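Long-range contacts in putative serine phosphatase (Pseudomonas aeruginosa, PDB 6K4E), which probably dephosphorylates a partner protein as the PP2C-type phosphatase of the SiaABC threonine phosphorylation pathway, which controls biofilm formation in response to carbon availability: residues R183-A188 / I223-A228; D104-G109 / V176-R181. All blocks are in the same frame, centred on the assembly; numbering follows the deposited sequence.

Contact 1: residues R183-A188 / I223-A228; sequences RQLAFA and IEVPLA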
ATOM      1  N   ARG B 183       2.051  33.301 -11.084  1.00 49.73           N
ATOM      2  CA  ARG B 183       2.819  33.715  -9.917  1.00 49.34           C
ATOM      3  C   ARG B 183       1.985  33.694  -8.635  1.00 55.83           C
ATOM      4  O   ARG B 183       1.803  34.724  -7.984  1.00 55.90           O
ATOM      5  CB  ARG B 183       3.525  35.066 -10.139  1.00 50.46           C
ATOM      6  CG  ARG B 183       5.033  34.902 -10.185  1.00 60.42           C
ATOM      7  CD  ARG B 183       5.627  35.276 -11.521  1.00 70.11           C
ATOM      8  NE  ARG B 183       6.905  35.964 -11.334  1.00 81.99           N
ATOM      9  CZ  ARG B 183       7.818  36.128 -12.285  1.00 96.88           C
ATOM     10  NH1 ARG B 183       7.609  35.649 -13.505  1.00 80.58           N
ATOM     11  NH2 ARG B 183       8.954  36.764 -12.019  1.00 82.70           N
ATOM     12  N   GLN B 184       1.431  32.506  -8.301  1.00 52.30           N
ATOM     13  CA  GLN B 184       0.670  32.347  -7.067  1.00 50.82           C
ATOM     14  C   GLN B 184       0.678  30.908  -6.629  1.00 49.91           C
ATOM     15  O   GLN B 184       0.858  29.997  -7.427  1.00 49.15           O
ATOM     16  CB  GLN B 184      -0.737  32.999  -7.084  1.00 53.22           C
ATOM     17  CG  GLN B 184      -1.887  32.268  -7.732  1.00 51.42           C
ATOM     18  CD  GLN B 184      -3.189  32.930  -7.317  1.00 67.16           C
ATOM     19  OE1 GLN B 184      -4.115  32.292  -6.806  1.00 59.63           O
ATOM     20  NE2 GLN B 184      -3.274  34.237  -7.476  1.00 53.29           N
ATOM     21  N   LEU B 185       0.578  30.720  -5.330  1.00 45.49           N
ATOM     22  CA  LEU B 185       0.671  29.421  -4.685  1.00 44.19           C
ATOM     23  C   LEU B 185      -0.649  29.095  -4.004  1.00 47.70           C
ATOM     24  O   LEU B 185      -1.271  29.986  -3.427  1.00 45.44           O
ATOM     25  CB  LEU B 185       1.797  29.567  -3.642  1.00 43.63           C
ATOM     26  CG  LEU B 185       2.264  28.382  -2.854  1.00 46.57           C
ATOM     27  CD1 LEU B 185       3.777  28.441  -2.677  1.00 45.81           C
ATOM     28  CD2 LEU B 185       1.579  28.336  -1.486  1.00 45.94           C
ATOM     29  N   ALA B 186      -1.079  27.816  -4.077  1.00 44.31           N
ATOM     30  CA  ALA B 186      -2.282  27.393  -3.376  1.00 44.23           C
ATOM     31  C   ALA B 186      -1.846  26.309  -2.414  1.00 46.07           C
ATOM     32  O   ALA B 186      -1.134  25.403  -2.821  1.00 45.57           O
ATOM     33  CB  ALA B 186      -3.319  26.860  -4.360  1.00 45.83           C
ATOM     34  N   PHE B 187      -2.198  26.432  -1.142  1.00 41.93           N
ATOM     35  CA  PHE B 187      -1.835  25.443  -0.129  1.00 41.54           C
ATOM     36  C   PHE B 187      -3.060  24.941   0.621  1.00 46.40           C
ATOM     37  O   PHE B 187      -3.939  25.722   0.966  1.00 47.93           O
ATOM     38  CB  PHE B 187      -0.799  26.033   0.884  1.00 42.60           C
ATOM     39  CG  PHE B 187      -0.664  25.242   2.176  1.00 42.37           C
ATOM     40  CD1 PHE B 187      -0.060  23.983   2.188  1.00 43.76           C
ATOM     41  CD2 PHE B 187      -1.198  25.723   3.362  1.00 42.39           C
ATOM     42  CE1 PHE B 187      -0.004  23.227   3.370  1.00 42.97           C
ATOM     43  CE2 PHE B 187      -1.122  24.973   4.535  1.00 43.12           C
ATOM     44  CZ  PHE B 187      -0.515  23.747   4.535  1.00 40.51           C
ATOM     45  N   ALA B 188      -3.105  23.647   0.900  1.00 44.01           N
ATOM     46  CA  ALA B 188      -4.158  23.055   1.734  1.00 44.45           C
ATOM     47  C   ALA B 188      -3.511  21.978   2.573  1.00 46.86           C
ATOM     48  O   ALA B 188      -2.752  21.180   2.048  1.00 45.74           O
ATOM     49  CB  ALA B 188      -5.285  22.483   0.886  1.00 45.34           C
ATOM     50  N   ILE B 223      -5.438  28.077   0.682  1.00 48.46           N
ATOM     51  CA  ILE B 223      -4.914  29.351   1.111  1.00 47.75           C
ATOM     52  C   ILE B 223      -4.053  29.771  -0.059  1.00 50.13           C
ATOM     53  O   ILE B 223      -3.075  29.100  -0.386  1.00 48.37           O
ATOM     54  CB  ILE B 223      -4.129  29.241   2.440  1.00 49.99           C
ATOM     55  CG1 ILE B 223      -5.079  28.808   3.590  1.00 50.88           C
ATOM     56  CG2 ILE B 223      -3.406  30.577   2.760  1.00 50.93           C
ATOM     57  CD1 ILE B 223      -4.367  28.218   4.828  1.00 54.99           C
ATOM     58  N   GLU B 224      -4.413  30.880  -0.673  1.00 48.10           N
ATOM     59  CA  GLU B 224      -3.716  31.353  -1.854  1.00 47.85           C
ATOM     60  C   GLU B 224      -2.937  32.587  -1.584  1.00 51.16           C
ATOM     61  O   GLU B 224      -3.495  33.604  -1.179  1.00 51.86           O
ATOM     62  CB  GLU B 224      -4.670  31.526  -3.035  1.00 50.10           C
ATOM     63  CG  GLU B 224      -5.325  30.236  -3.481  1.00 60.04           C
ATOM     64  CD  GLU B 224      -6.442  30.481  -4.467  1.00 82.27           C
ATOM     65  OE1 GLU B 224      -7.568  30.805  -4.022  1.00 81.18           O
ATOM     66  OE2 GLU B 224      -6.183  30.383  -5.686  1.00 78.66           O
ATOM     67  N   VAL B 225      -1.627  32.485  -1.787  1.00 46.29           N
ATOM     68  CA  VAL B 225      -0.701  33.571  -1.560  1.00 46.41           C
ATOM     69  C   VAL B 225       0.007  34.002  -2.835  1.00 50.36           C
ATOM     70  O   VAL B 225       0.257  33.156  -3.690  1.00 51.59           O
ATOM     71  CB  VAL B 225       0.305  33.295  -0.408  1.00 49.85           C
ATOM     72  CG1 VAL B 225      -0.389  33.333   0.961  1.00 50.07           C
ATOM     73  CG2 VAL B 225       1.088  31.997  -0.620  1.00 48.04           C
ATOM     74  N   PRO B 226       0.376  35.295  -2.981  1.00 45.23           N
ATOM     75  CA  PRO B 226       1.176  35.685  -4.149  1.00 45.51           C
ATOM     76  C   PRO B 226       2.507  34.934  -4.087  1.00 50.75           C
ATOM     77  O   PRO B 226       2.955  34.545  -3.007  1.00 50.56           O
ATOM     78  CB  PRO B 226       1.364  37.198  -3.962  1.00 47.37           C
ATOM     79  CG  PRO B 226       1.159  37.444  -2.526  1.00 50.17           C
ATOM     80  CD  PRO B 226       0.176  36.439  -2.059  1.00 45.88           C
ATOM     81  N   LEU B 227       3.115  34.670  -5.226  1.00 49.04           N
ATOM     82  CA  LEU B 227       4.376  33.927  -5.231  1.00 48.60           C
ATOM     83  C   LEU B 227       5.452  34.923  -5.567  1.00 53.58           C
ATOM     84  O   LEU B 227       5.492  35.430  -6.687  1.00 53.94           O
ATOM     85  CB  LEU B 227       4.273  32.780  -6.252  1.00 48.31           C
ATOM     86  CG  LEU B 227       5.368  31.747  -6.349  1.00 51.53           C
ATOM     87  CD1 LEU B 227       5.519  30.989  -5.057  1.00 51.66           C
ATOM     88  CD2 LEU B 227       5.040  30.770  -7.463  1.00 50.30           C
ATOM     89  N   ALA B 228       6.253  35.291  -4.558  1.00 51.11           N
ATOM     90  CA  ALA B 228       7.277  36.307  -4.702  1.00 52.05           C
ATOM     91  C   ALA B 228       8.648  35.674  -4.846  1.00 56.18           C
ATOM     92  O   ALA B 228       8.945  34.719  -4.143  1.00 52.39           O
ATOM     93  CB  ALA B 228       7.248  37.262  -3.509  1.00 52.92           C
TER

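Contact 2: residues D104-G109 / V176-R181; sequences DGYLIG and VWVDRR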
ATOM      1  N   ASP B 104       2.868  24.593 -16.485  1.00 50.52           N
ATOM      2  CA  ASP B 104       2.580  25.878 -15.862  1.00 50.93           C
ATOM      3  C   ASP B 104       2.956  25.994 -14.374  1.00 53.31           C
ATOM      4  O   ASP B 104       2.848  27.079 -13.816  1.00 52.25           O
ATOM      5  CB  ASP B 104       1.096  26.225 -16.071  1.00 54.18           C
ATOM      6  CG  ASP B 104       0.115  25.273 -15.425  1.00 67.47           C
ATOM      7  OD1 ASP B 104       0.363  24.039 -15.464  1.00 68.33           O
ATOM      8  OD2 ASP B 104      -0.937  25.747 -14.942  1.00 75.48           O
ATOM      9  N   GLY B 105       3.408  24.895 -13.767  1.00 48.78           N
ATOM     10  CA  GLY B 105       3.803  24.846 -12.372  1.00 46.35           C
ATOM     11  C   GLY B 105       3.930  23.433 -11.850  1.00 50.63           C
ATOM     12  O   GLY B 105       4.099  22.502 -12.631  1.00 51.38           O
ATOM     13  N   TYR B 106       3.850  23.241 -10.524  1.00 44.78           N
ATOM     14  CA  TYR B 106       3.976  21.889  -9.983  1.00 41.62           C
ATOM     15  C   TYR B 106       3.226  21.686  -8.713  1.00 44.11           C
ATOM     16  O   TYR B 106       2.992  22.643  -7.938  1.00 42.95           O
ATOM     17  CB  TYR B 106       5.460  21.484  -9.800  1.00 41.16           C
ATOM     18  CG  TYR B 106       6.278  22.452  -8.976  1.00 39.53           C
ATOM     19  CD1 TYR B 106       6.422  22.284  -7.605  1.00 39.46           C
ATOM     20  CD2 TYR B 106       6.957  23.510  -9.579  1.00 40.58           C
ATOM     21  CE1 TYR B 106       7.192  23.171  -6.844  1.00 36.64           C
ATOM     22  CE2 TYR B 106       7.698  24.416  -8.827  1.00 39.75           C
ATOM     23  CZ  TYR B 106       7.837  24.226  -7.465  1.00 44.82           C
ATOM     24  OH  TYR B 106       8.582  25.128  -6.731  1.00 45.32           O
ATOM     25  N   LEU B 107       2.918  20.408  -8.459  1.00 38.72           N
ATOM     26  CA  LEU B 107       2.274  19.976  -7.234  1.00 37.13           C
ATOM     27  C   LEU B 107       3.341  19.347  -6.391  1.00 39.58           C
ATOM     28  O   LEU B 107       4.084  18.523  -6.876  1.00 39.05           O
ATOM     29  CB  LEU B 107       1.149  18.974  -7.513  1.00 36.82           C
ATOM     30  CG  LEU B 107       0.445  18.395  -6.276  1.00 40.82           C
ATOM     31  CD1 LEU B 107      -0.501  19.436  -5.603  1.00 40.35           C
ATOM     32  CD2 LEU B 107      -0.308  17.186  -6.646  1.00 41.71           C
ATOM     33  N   ILE B 108       3.422  19.740  -5.121  1.00 37.88           N
ATOM     34  CA  ILE B 108       4.422  19.216  -4.189  1.00 35.04           C
ATOM     35  C   ILE B 108       3.782  19.040  -2.801  1.00 40.80           C
ATOM     36  O   ILE B 108       2.996  19.879  -2.371  1.00 42.88           O
ATOM     37  CB  ILE B 108       5.662  20.113  -4.239  1.00 36.00           C
ATOM     38  CG1 ILE B 108       6.876  19.459  -3.562  1.00 36.08           C
ATOM     39  CG2 ILE B 108       5.379  21.533  -3.705  1.00 35.14           C
ATOM     40  CD1 ILE B 108       8.339  20.160  -3.911  1.00 33.88           C
ATOM     41  N   GLY B 109       4.102  17.962  -2.117  1.00 36.81           N
ATOM     42  CA  GLY B 109       3.515  17.729  -0.802  1.00 37.34           C
ATOM     43  C   GLY B 109       4.201  16.704   0.073  1.00 41.98           C
ATOM     44  O   GLY B 109       5.101  16.006  -0.378  1.00 43.03           O
ATOM     45  N   VAL B 176       0.780  21.568  -1.917  1.00 41.68           N
ATOM     46  CA  VAL B 176       0.944  22.888  -2.510  1.00 40.47           C
ATOM     47  C   VAL B 176       0.917  22.839  -4.042  1.00 45.53           C
ATOM     48  O   VAL B 176       1.682  22.085  -4.644  1.00 45.87           O
ATOM     49  CB  VAL B 176       2.268  23.523  -1.995  1.00 41.98           C
ATOM     50  CG1 VAL B 176       2.568  24.843  -2.688  1.00 41.82           C
ATOM     51  CG2 VAL B 176       2.273  23.705  -0.473  1.00 41.05           C
ATOM     52  N   TRP B 177       0.103  23.696  -4.667  1.00 41.83           N
ATOM     53  CA  TRP B 177       0.158  23.871  -6.110  1.00 42.53           C
ATOM     54  C   TRP B 177       0.924  25.197  -6.340  1.00 44.98           C
ATOM     55  O   TRP B 177       0.443  26.260  -5.948  1.00 43.20           O
ATOM     56  CB  TRP B 177      -1.243  23.894  -6.783  1.00 42.51           C
ATOM     57  CG  TRP B 177      -1.205  24.490  -8.160  1.00 44.40           C
ATOM     58  CD1 TRP B 177      -1.670  25.715  -8.523  1.00 48.34           C
ATOM     59  CD2 TRP B 177      -0.576  23.936  -9.329  1.00 44.56           C
ATOM     60  NE1 TRP B 177      -1.427  25.935  -9.860  1.00 48.83           N
ATOM     61  CE2 TRP B 177      -0.724  24.879 -10.369  1.00 49.32           C
ATOM     62  CE3 TRP B 177       0.040  22.706  -9.620  1.00 45.62           C
ATOM     63  CZ2 TRP B 177      -0.216  24.662 -11.657  1.00 48.95           C
ATOM     64  CZ3 TRP B 177       0.514  22.481 -10.901  1.00 47.36           C
ATOM     65  CH2 TRP B 177       0.393  23.456 -11.901  1.00 48.82           C
ATOM     66  N   VAL B 178       2.140  25.110  -6.905  1.00 41.30           N
ATOM     67  CA  VAL B 178       2.986  26.264  -7.229  1.00 40.23           C
ATOM     68  C   VAL B 178       2.670  26.644  -8.655  1.00 44.88           C
ATOM     69  O   VAL B 178       3.065  25.933  -9.571  1.00 45.04           O
ATOM     70  CB  VAL B 178       4.500  25.963  -7.055  1.00 42.31           C
ATOM     71  CG1 VAL B 178       5.375  27.154  -7.472  1.00 41.33           C
ATOM     72  CG2 VAL B 178       4.803  25.535  -5.630  1.00 41.19           C
ATOM     73  N   ASP B 179       1.896  27.699  -8.848  1.00 42.44           N
ATOM     74  CA  ASP B 179       1.530  28.131 -10.191  1.00 43.16           C
ATOM     75  C   ASP B 179       2.548  29.179 -10.653  1.00 47.84           C
ATOM     76  O   ASP B 179       2.377  30.357 -10.396  1.00 47.51           O
ATOM     77  CB  ASP B 179       0.084  28.659 -10.191  1.00 44.58           C
ATOM     78  CG  ASP B 179      -0.533  28.863 -11.543  1.00 47.56           C
ATOM     79  OD1 ASP B 179       0.212  29.214 -12.495  1.00 46.46           O
ATOM     80  OD2 ASP B 179      -1.769  28.785 -11.638  1.00 52.69           O
ATOM     81  N   ARG B 180       3.619  28.743 -11.314  1.00 47.57           N
ATOM     82  CA  ARG B 180       4.690  29.632 -11.780  1.00 48.34           C
ATOM     83  C   ARG B 180       4.209  30.675 -12.799  1.00 52.69           C
ATOM     84  O   ARG B 180       4.546  31.853 -12.663  1.00 53.94           O
ATOM     85  CB  ARG B 180       5.880  28.811 -12.311  1.00 51.06           C
ATOM     86  CG  ARG B 180       6.583  27.973 -11.216  1.00 59.94           C
ATOM     87  CD  ARG B 180       7.191  26.683 -11.737  1.00 79.76           C
ATOM     88  NE  ARG B 180       8.368  26.931 -12.573  1.00101.13           N
ATOM     89  CZ  ARG B 180       8.390  26.825 -13.899  1.00120.53           C
ATOM     90  NH1 ARG B 180       7.300  26.446 -14.562  1.00107.86           N
ATOM     91  NH2 ARG B 180       9.503  27.085 -14.573  1.00108.01           N
ATOM     92  N   ARG B 181       3.359  30.255 -13.751  1.00 48.23           N
ATOM     93  CA  ARG B 181       2.760  31.065 -14.822  1.00 48.92           C
ATOM     94  C   ARG B 181       1.919  32.260 -14.276  1.00 53.06           C
ATOM     95  O   ARG B 181       2.022  33.373 -14.784  1.00 52.34           O
ATOM     96  CB  ARG B 181       1.876  30.147 -15.689  1.00 48.62           C
ATOM     97  CG  ARG B 181       1.391  30.770 -16.987  1.00 63.66           C
ATOM     98  CD  ARG B 181       0.365  29.923 -17.724  1.00 72.38           C
ATOM     99  NE  ARG B 181      -0.908  29.824 -16.998  1.00 85.13           N
ATOM    100  CZ  ARG B 181      -1.970  30.606 -17.194  1.00 96.09           C
ATOM    101  NH1 ARG B 181      -1.939  31.568 -18.111  1.00 72.88           N
ATOM    102  NH2 ARG B 181      -3.072  30.430 -16.476  1.00 84.37           N
TER

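Contact 1: residues R183-A188 / I223-A228
Leu185 and Leu227 both swing CG trans to the main-chain nitrogen (chi1 -175° and -173°), and the two side chains then cross at about a right angle, with Leu185 CD1 3.9 Å from Leu227 CD1. They meet at the margin of the beta-sandwich of the PP2C fold, where strand 223-226, outermost in its antiparallel sheet, runs beside strand 184-190. The pairing is regular: Leu185 with Val225 and Phe187 with Ile223 are hydrogen-bonded pairs, and Leu185 N reaches Val225 O at 3.0 Å.

The face that carries Leu185, Phe187, Ile223 and Val225 turns toward the second sheet, and it is apolar throughout. Val225 lies alongside Leu185 and points the same way, its CG2 3.8 Å from Leu185 CD2. Farther along, the CD1 methyl of Ile223 approaches Phe187 CD2 obliquely at 4.3 Å. Branched residues suit this side because their methyls fill the layer completed by Leu205 of strand 202-205 and Phe298 of strand 293-300.

The reverse face is different. Ala186, small enough to fit against Pro143 of helix 143-157, is touched by the aliphatic part of Glu224, whose CG sits 4.0 Å from Ala186 CB. Glutamate suits this outer strand because its methylene groups can pack while its carboxylate lies near the side-chain amide of Gln184.

Toward strand 171-179, Arg183 and Gln184 together oppose Asp179 in a G1 beta bulge, and Arg183 adopts the positive phi of its first position. Leu227, just past strand 223-226, turns its side chain in toward strand 184-190, its CB resting 3.5 Å from Gln184 N. The last bond, Leu227 N to Arg183 O at 3.1 Å, has its donor above the carbonyl plane, 57° out of it.

Contact 2: residues D104-G109 / V176-R181
Tyr106 lays one face of its ring over Val178, whose CB stands 3.9 Å from the ring centroid and only 13° off the ring normal, a CH-pi contact. Placing CG between the backbone N and carbonyl carbon (chi1 54°) carries the ring across to the neighbouring strand, where Val178 CG2 also comes within 3.6 Å of Tyr106 CE1. Valine suits this position because its branched carbon and methyls make a broad floor for a flat ring. Arg180 comes up to the ring's edge, with CD 3.7 Å from Tyr106 CE2. Phe298 of strand 293-300 touches both Tyr106 and Val178, so this face of strands 105-113 and 171-179 belongs to the interior between the two sheets of the PP2C sandwich.

On the other face Trp177 reaches back across the pairing. Gly105 suits its place because a CB would run into Val178 O and crowd the indole; without one, Trp177 CH2 comes to 3.5 Å from Gly105 C. The far rim of the indole meets Asp104 edge-on, Trp177 CZ2 lying 3.5 Å from Asp104 OD2. Pro143 of helix 143-157 also touches Trp177.

The strands run antiparallel, with Tyr106 opposite Val178 and Ile108 opposite Val176 as hydrogen-bonded pairs. Beyond this ladder, the chain turns at Arg180 and Arg181, and Arg181 N gives Asp104 O a nearly straight bond of 3.2 Å (171° at the hydrogen).

Two carboxylates gather here, Asp104 OD2 and Asp179 OD1 being 4.4 Å apart. Asp104 OD1 forms a salt bridge with Arg141, Asp179 OD1 accepts from Arg182 N, and Asp179 OD2 receives a weak bond from Trp177 NE1. These partners, together with the slightly positive indole rim, would be expected to ease the mutual repulsion of the two acids.

Contact 2 joins the second and third strands of one five-stranded antiparallel sheet and contact 1 the fourth and fifth, their centres 9 Å apart. They come in series along the chain: 104-109, 176-181, then, past the hairpin turn, 183-188 and finally 223-228. The hairpin between strands 171-179 and 184-190 welds them together, with probable hydrogen bonds from Trp177 N to Ala186 O (2.8 Å) and from Asp179 N to Gln184 O (2.9 Å). Val176 packs against Leu185 and Phe187 on the face toward the second sheet. Strand 105-113 runs on from contact 2 to Asp112 and Cys113 at the magnesium sites, while contact 1 forms the outer part of the same sheet.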